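Local coordinates for protein globin (Geobacter sulfurreducens, PDB 2W31) that probably binds oxygen at a hexacoordinated heme, this chain being the globin domain of a globin-coupled sensor, at residues L2-F13 and Y78-Q87. Numbering follows the deposited sequence. Where two conformers were deposited one is given.
Sequences LTMQEIKAHYRF and YDNRYIHNLQ
Two capped helix starts meet where N80 in the first turn of helix 80-96 reaches the N-terminus of helix 4-11. M4 N donates to N80 OD1 (3.2 Å, 166° at the hydrogen), with the donor standing above the carbonyl plane of N80. T3 and E6 close a capping box beside it, and D79 caps the other helix by accepting from Y82 N. K8, extended beyond CG, brings NZ to Y78 O (2.9 Å) nearly along the C=O axis, tying the second helix's lead-in to the first. The M4 side chain lies between them: CG stands anti to the backbone N (chi1 177°), and in the conformer described the chain then bends to set CE against Y78 CB (3.6 Å) and Y82 CD2. Farther along the chain, the F13 edge meets a face of Y78 in an offset edge-to-face pair, planes at 73°, while Y78 OH is held by L73 O. With an alanine in place of N80, M4 N is likely to lose its side-chain acceptor across the contact. Helix 15-23 also packs on F13 and Y78. The short segments run almost perpendicular (89°), joining the N-terminal helix to helix 80-96, which carries the axial heme ligand H93, in a protoglobin-type globin fold.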
ATOM      1  N   LEU A   2       7.344  17.700   3.185  1.00 41.50           N
ATOM      2  CA  LEU A   2       6.720  17.542   4.491  1.00 37.91           C
ATOM      3  C   LEU A   2       5.324  18.105   4.621  1.00 35.13           C
ATOM      4  O   LEU A   2       4.560  17.583   5.421  1.00 35.04           O
ATOM      5  CB  LEU A   2       7.614  18.056   5.639  1.00 38.89           C
ATOM      6  CG  LEU A   2       8.044  17.014   6.678  1.00 39.60           C
ATOM      7  CD1 LEU A   2       9.254  17.511   7.480  1.00 41.61           C
ATOM      8  CD2 LEU A   2       6.910  16.616   7.631  1.00 40.94           C
ATOM      9  N   THR A   3       4.979  19.149   3.871  1.00 31.41           N
ATOM     10  CA  THR A   3       3.634  19.723   4.032  1.00 29.28           C
ATOM     11  C   THR A   3       2.589  18.834   3.360  1.00 27.56           C
ATOM     12  O   THR A   3       2.933  18.026   2.494  1.00 26.65           O
ATOM     13  CB  THR A   3       3.495  21.146   3.462  1.00 28.94           C
ATOM     14  OG1 THR A   3       3.473  21.113   2.032  1.00 28.28           O
ATOM     15  CG2 THR A   3       4.618  22.076   3.970  1.00 28.41           C
ATOM     16  N   MET A   4       1.321  18.980   3.743  1.00 26.26           N
ATOM     17  CA  MET A   4       0.213  18.256   3.096  0.50 25.03           C
ATOM     18  C   MET A   4       0.066  18.594   1.633  1.00 25.53           C
ATOM     19  O   MET A   4      -0.215  17.734   0.812  1.00 24.53           O
ATOM     20  CB  MET A   4      -1.136  18.559   3.756  0.50 24.62           C
ATOM     21  CG  MET A   4      -2.335  17.866   3.036  0.50 22.14           C
ATOM     22  SD  MET A   4      -2.086  16.098   2.665  0.50 17.43           S
ATOM     23  CE  MET A   4      -3.522  15.426   3.495  0.50 21.19           C
ATOM     24  N   GLN A   5       0.215  19.876   1.301  1.00 24.96           N
ATOM     25  CA  GLN A   5       0.079  20.320  -0.078  1.00 24.74           C
ATOM     26  C   GLN A   5       1.118  19.566  -0.940  1.00 23.77           C
ATOM     27  O   GLN A   5       0.779  19.057  -1.994  1.00 23.97           O
ATOM     28  CB  GLN A   5       0.259  21.851  -0.209  1.00 26.14           C
ATOM     29  CG  GLN A   5       0.275  22.356  -1.657  1.00 29.71           C
ATOM     30  CD  GLN A   5       0.410  23.886  -1.792  1.00 35.58           C
ATOM     31  OE1 GLN A   5       1.317  24.513  -1.216  1.00 37.31           O
ATOM     32  NE2 GLN A   5      -0.493  24.488  -2.581  1.00 37.93           N
ATOM     33  N   GLU A   6       2.356  19.491  -0.457  1.00 22.25           N
ATOM     34  CA  GLU A   6       3.422  18.776  -1.165  1.00 21.29           C
ATOM     35  C   GLU A   6       3.116  17.283  -1.290  1.00 19.54           C
ATOM     36  O   GLU A   6       3.265  16.693  -2.377  1.00 18.47           O
ATOM     37  CB  GLU A   6       4.741  18.970  -0.437  1.00 21.93           C
ATOM     38  CG  GLU A   6       5.309  20.405  -0.537  1.00 24.52           C
ATOM     39  CD  GLU A   6       6.534  20.593   0.336  1.00 27.72           C
ATOM     40  OE1 GLU A   6       6.433  20.413   1.577  1.00 30.05           O
ATOM     41  OE2 GLU A   6       7.615  20.916  -0.220  1.00 32.31           O
ATOM     42  N   ILE A   7       2.692  16.670  -0.183  1.00 18.19           N
ATOM     43  CA  ILE A   7       2.348  15.253  -0.225  1.00 17.63           C
ATOM     44  C   ILE A   7       1.226  14.952  -1.213  1.00 17.39           C
ATOM     45  O   ILE A   7       1.319  14.006  -2.003  1.00 15.89           O
ATOM     46  CB  ILE A   7       2.050  14.749   1.197  1.00 17.33           C
ATOM     47  CG1 ILE A   7       3.367  14.760   1.963  1.00 19.02           C
ATOM     48  CG2 ILE A   7       1.406  13.356   1.183  1.00 17.88           C
ATOM     49  CD1 ILE A   7       3.242  14.479   3.453  1.00 23.91           C
ATOM     50  N   LYS A   8       0.141  15.708  -1.149  1.00 18.75           N
ATOM     51  CA  LYS A   8      -0.966  15.579  -2.115  1.00 20.03           C
ATOM     52  C   LYS A   8      -0.490  15.699  -3.550  1.00 19.81           C
ATOM     53  O   LYS A   8      -0.858  14.893  -4.414  1.00 20.04           O
ATOM     54  CB  LYS A   8      -2.015  16.672  -1.891  1.00 21.82           C
ATOM     55  CG  LYS A   8      -2.953  16.448  -0.797  1.00 24.90           C
ATOM     56  CD  LYS A   8      -3.882  17.663  -0.747  1.00 27.54           C
ATOM     57  CE  LYS A   8      -5.041  17.418   0.166  1.00 28.76           C
ATOM     58  NZ  LYS A   8      -5.741  18.726   0.422  1.00 29.61           N
ATOM     59  N   ALA A   9       0.333  16.710  -3.829  1.00 19.55           N
ATOM     60  CA  ALA A   9       0.894  16.876  -5.162  1.00 19.45           C
ATOM     61  C   ALA A   9       1.653  15.615  -5.625  1.00 18.28           C
ATOM     62  O   ALA A   9       1.448  15.137  -6.749  1.00 19.32           O
ATOM     63  CB  ALA A   9       1.808  18.113  -5.252  1.00 20.84           C
ATOM     64  N   HIS A  10       2.493  15.047  -4.746  1.00 16.19           N
ATOM     65  CA  HIS A  10       3.265  13.870  -5.135  1.00 14.91           C
ATOM     66  C   HIS A  10       2.377  12.680  -5.497  1.00 13.67           C
ATOM     67  O   HIS A  10       2.693  11.905  -6.426  1.00 15.28           O
ATOM     68  CB  HIS A  10       4.251  13.487  -4.035  1.00 14.26           C
ATOM     69  CG  HIS A  10       5.320  14.514  -3.811  1.00 15.79           C
ATOM     70  ND1 HIS A  10       6.105  14.538  -2.683  1.00 16.79           N
ATOM     71  CD2 HIS A  10       5.697  15.585  -4.556  1.00 16.08           C
ATOM     72  CE1 HIS A  10       6.940  15.560  -2.750  1.00 17.29           C
ATOM     73  NE2 HIS A  10       6.713  16.210  -3.878  1.00 16.89           N
ATOM     74  N   TYR A  11       1.284  12.503  -4.746  1.00 14.11           N
ATOM     75  CA  TYR A  11       0.332  11.420  -5.013  1.00 13.10           C
ATOM     76  C   TYR A  11      -0.754  11.790  -6.024  1.00 14.63           C
ATOM     77  O   TYR A  11      -1.614  10.977  -6.313  1.00 15.26           O
ATOM     78  CB  TYR A  11      -0.356  11.002  -3.684  1.00 11.75           C
ATOM     79  CG  TYR A  11       0.528  10.171  -2.772  1.00 10.76           C
ATOM     80  CD1 TYR A  11       0.632   8.787  -2.960  1.00 10.96           C
ATOM     81  CD2 TYR A  11       1.255  10.743  -1.745  1.00 10.18           C
ATOM     82  CE1 TYR A  11       1.437   7.986  -2.136  1.00 10.55           C
ATOM     83  CE2 TYR A  11       2.059   9.965  -0.913  1.00 10.56           C
ATOM     84  CZ  TYR A  11       2.178   8.596  -1.135  1.00  9.01           C
ATOM     85  OH  TYR A  11       2.966   7.822  -0.278  1.00 12.00           O
ATOM     86  N   ARG A  12      -0.691  13.020  -6.552  1.00 14.31           N
ATOM     87  CA  ARG A  12      -1.748  13.568  -7.405  1.00 16.02           C
ATOM     88  C   ARG A  12      -3.140  13.406  -6.763  1.00 15.80           C
ATOM     89  O   ARG A  12      -4.113  12.994  -7.387  1.00 16.37           O
ATOM     90  CB  ARG A  12      -1.691  12.959  -8.811  1.00 16.63           C
ATOM     91  CG  ARG A  12      -0.380  13.320  -9.511  1.00 19.41           C
ATOM     92  CD  ARG A  12      -0.303  12.794 -10.940  1.00 21.87           C
ATOM     93  NE  ARG A  12       1.047  12.970 -11.469  1.00 23.54           N
ATOM     94  CZ  ARG A  12       1.429  12.511 -12.652  1.00 23.42           C
ATOM     95  NH1 ARG A  12       0.555  11.851 -13.414  1.00 24.55           N
ATOM     96  NH2 ARG A  12       2.681  12.709 -13.057  1.00 22.58           N
ATOM     97  N   PHE A  13      -3.207  13.738  -5.483  1.00 15.41           N
ATOM     98  CA  PHE A  13      -4.469  13.723  -4.731  1.00 16.21           C
ATOM     99  C   PHE A  13      -5.060  15.119  -4.860  1.00 17.47           C
ATOM    100  O   PHE A  13      -4.440  16.102  -4.440  1.00 19.24           O
ATOM    101  CB  PHE A  13      -4.167  13.391  -3.276  1.00 16.15           C
ATOM    102  CG  PHE A  13      -5.421  13.272  -2.399  1.00 14.71           C
ATOM    103  CD1 PHE A  13      -5.951  12.030  -2.081  1.00 15.57           C
ATOM    104  CD2 PHE A  13      -6.058  14.424  -1.889  1.00 18.41           C
ATOM    105  CE1 PHE A  13      -7.087  11.907  -1.263  1.00 14.67           C
ATOM    106  CE2 PHE A  13      -7.213  14.294  -1.059  1.00 17.22           C
ATOM    107  CZ  PHE A  13      -7.717  13.034  -0.754  1.00 14.45           C
ATOM    108  N   TYR A  78      -8.504  17.056   4.581  1.00 19.14           N
ATOM    109  CA  TYR A  78      -7.155  16.465   4.453  1.00 18.60           C
ATOM    110  C   TYR A  78      -6.155  17.622   4.395  1.00 19.63           C
ATOM    111  O   TYR A  78      -5.792  18.076   3.291  1.00 21.04           O
ATOM    112  CB  TYR A  78      -7.123  15.596   3.176  1.00 17.76           C
ATOM    113  CG  TYR A  78      -8.287  14.632   3.165  1.00 14.81           C
ATOM    114  CD1 TYR A  78      -8.309  13.545   4.047  1.00 13.52           C
ATOM    115  CD2 TYR A  78      -9.387  14.839   2.346  1.00 13.22           C
ATOM    116  CE1 TYR A  78      -9.428  12.651   4.106  1.00 13.05           C
ATOM    117  CE2 TYR A  78     -10.483  13.962   2.364  1.00 12.85           C
ATOM    118  CZ  TYR A  78     -10.509  12.880   3.249  1.00 12.95           C
ATOM    119  OH  TYR A  78     -11.612  12.051   3.324  1.00 13.09           O
ATOM    120  N   ASP A  79      -5.779  18.159   5.556  1.00 18.71           N
ATOM    121  CA  ASP A  79      -4.987  19.396   5.604  1.00 19.90           C
ATOM    122  C   ASP A  79      -3.811  19.213   6.546  1.00 21.19           C
ATOM    123  O   ASP A  79      -3.475  18.088   6.910  1.00 20.57           O
ATOM    124  CB  ASP A  79      -5.884  20.557   6.067  1.00 20.40           C
ATOM    125  CG  ASP A  79      -6.741  20.195   7.320  1.00 23.64           C
ATOM    126  OD1 ASP A  79      -6.448  19.222   8.072  1.00 24.44           O
ATOM    127  OD2 ASP A  79      -7.739  20.919   7.571  1.00 28.43           O
ATOM    128  N   ASN A  80      -3.169  20.305   6.957  1.00 22.97           N
ATOM    129  CA  ASN A  80      -1.978  20.107   7.787  1.00 24.20           C
ATOM    130  C   ASN A  80      -2.317  19.576   9.196  1.00 24.43           C
ATOM    131  O   ASN A  80      -1.535  18.824   9.790  1.00 25.46           O
ATOM    132  CB  ASN A  80      -1.050  21.326   7.790  1.00 25.52           C
ATOM    133  CG  ASN A  80      -0.136  21.362   6.578  1.00 27.67           C
ATOM    134  OD1 ASN A  80       0.865  20.623   6.494  1.00 28.00           O
ATOM    135  ND2 ASN A  80      -0.460  22.242   5.638  1.00 32.30           N
ATOM    136  N   ARG A  81      -3.502  19.878   9.697  1.00 23.96           N
ATOM    137  CA  ARG A  81      -3.996  19.253  10.921  1.00 24.68           C
ATOM    138  C   ARG A  81      -4.105  17.718  10.787  1.00 23.33           C
ATOM    139  O   ARG A  81      -3.783  16.942  11.710  1.00 23.14           O
ATOM    140  CB  ARG A  81      -5.345  19.849  11.251  1.00 26.16           C
ATOM    141  CG  ARG A  81      -5.938  19.433  12.570  1.00 31.87           C
ATOM    142  CD  ARG A  81      -7.120  20.349  12.890  1.00 39.07           C
ATOM    143  NE  ARG A  81      -7.946  19.838  13.978  1.00 44.66           N
ATOM    144  CZ  ARG A  81      -9.275  19.919  14.004  1.00 47.37           C
ATOM    145  NH1 ARG A  81      -9.934  20.473  12.986  1.00 48.83           N
ATOM    146  NH2 ARG A  81      -9.949  19.431  15.044  1.00 49.95           N
ATOM    147  N   TYR A  82      -4.604  17.283   9.640  1.00 21.26           N
ATOM    148  CA  TYR A  82      -4.719  15.851   9.382  1.00 20.02           C
ATOM    149  C   TYR A  82      -3.352  15.161   9.400  1.00 19.95           C
ATOM    150  O   TYR A  82      -3.225  14.074   9.988  1.00 19.06           O
ATOM    151  CB  TYR A  82      -5.421  15.671   8.038  1.00 19.05           C
ATOM    152  CG  TYR A  82      -5.752  14.244   7.650  1.00 16.76           C
ATOM    153  CD1 TYR A  82      -6.854  13.602   8.177  1.00 16.82           C
ATOM    154  CD2 TYR A  82      -4.968  13.550   6.706  1.00 15.27           C
ATOM    155  CE1 TYR A  82      -7.168  12.284   7.818  1.00 16.51           C
ATOM    156  CE2 TYR A  82      -5.270  12.245   6.335  1.00 15.07           C
ATOM    157  CZ  TYR A  82      -6.363  11.599   6.893  1.00 14.98           C
ATOM    158  OH  TYR A  82      -6.706  10.304   6.519  1.00 16.04           O
ATOM    159  N   ILE A  83      -2.349  15.750   8.738  1.00 19.95           N
ATOM    160  CA  ILE A  83      -1.002  15.156   8.749  0.50 20.79           C
ATOM    161  C   ILE A  83      -0.393  15.128  10.156  1.00 21.78           C
ATOM    162  O   ILE A  83       0.277  14.160  10.540  1.00 21.02           O
ATOM    163  CB  ILE A  83      -0.036  15.821   7.725  0.50 20.68           C
ATOM    164  CG1 ILE A  83       1.423  15.433   8.025  0.50 20.55           C
ATOM    165  CG2 ILE A  83      -0.195  17.318   7.735  0.50 21.68           C
ATOM    166  CD1 ILE A  83       2.373  15.731   6.917  0.50 22.17           C
ATOM    167  N   HIS A  84      -0.621  16.182  10.926  1.00 23.10           N
ATOM    168  CA  HIS A  84      -0.056  16.242  12.258  1.00 24.95           C
ATOM    169  C   HIS A  84      -0.627  15.131  13.101  1.00 23.98           C
ATOM    170  O   HIS A  84       0.088  14.470  13.855  1.00 23.94           O
ATOM    171  CB  HIS A  84      -0.353  17.601  12.877  1.00 25.73           C
ATOM    172  CG  HIS A  84       0.297  18.735  12.145  1.00 31.86           C
ATOM    173  ND1 HIS A  84       1.342  18.550  11.261  1.00 35.53           N
ATOM    174  CD2 HIS A  84       0.056  20.070  12.167  1.00 34.94           C
ATOM    175  CE1 HIS A  84       1.704  19.716  10.758  1.00 36.27           C
ATOM    176  NE2 HIS A  84       0.947  20.656  11.296  1.00 36.68           N
ATOM    177  N   ASN A  85      -1.927  14.907  12.956  1.00 23.35           N
ATOM    178  CA  ASN A  85      -2.591  13.841  13.670  1.00 24.22           C
ATOM    179  C   ASN A  85      -2.065  12.448  13.287  1.00 22.61           C
ATOM    180  O   ASN A  85      -1.902  11.582  14.161  1.00 22.90           O
ATOM    181  CB  ASN A  85      -4.099  13.923  13.460  1.00 25.35           C
ATOM    182  CG  ASN A  85      -4.831  13.048  14.411  1.00 29.72           C
ATOM    183  OD1 ASN A  85      -4.717  13.212  15.629  1.00 35.50           O
ATOM    184  ND2 ASN A  85      -5.545  12.074  13.885  1.00 32.52           N
ATOM    185  N   LEU A  86      -1.778  12.238  12.001  1.00 21.09           N
ATOM    186  CA  LEU A  86      -1.177  10.973  11.557  1.00 20.65           C
ATOM    187  C   LEU A  86       0.214  10.731  12.135  1.00 20.44           C
ATOM    188  O   LEU A  86       0.572   9.591  12.472  1.00 18.31           O
ATOM    189  CB  LEU A  86      -1.126  10.913  10.035  1.00 20.80           C
ATOM    190  CG  LEU A  86      -2.417  10.487   9.326  1.00 22.26           C
ATOM    191  CD1 LEU A  86      -2.285  10.751   7.861  1.00 20.86           C
ATOM    192  CD2 LEU A  86      -2.662   9.024   9.587  1.00 25.61           C
ATOM    193  N   GLN A  87       0.985  11.807  12.258  1.00 20.88           N
ATOM    194  CA  GLN A  87       2.321  11.721  12.854  1.00 21.45           C
ATOM    195  C   GLN A  87       2.159  11.258  14.300  1.00 21.67           C
ATOM    196  O   GLN A  87       2.921  10.413  14.780  1.00 20.37           O
ATOM    197  CB  GLN A  87       3.047  13.073  12.771  1.00 22.31           C
ATOM    198  CG  GLN A  87       3.290  13.528  11.343  1.00 23.15           C
ATOM    199  CD  GLN A  87       3.982  14.869  11.180  1.00 28.16           C
ATOM    200  OE1 GLN A  87       3.556  15.889  11.723  1.00 29.03           O
ATOM    201  NE2 GLN A  87       5.043  14.877  10.382  1.00 32.20           N
TER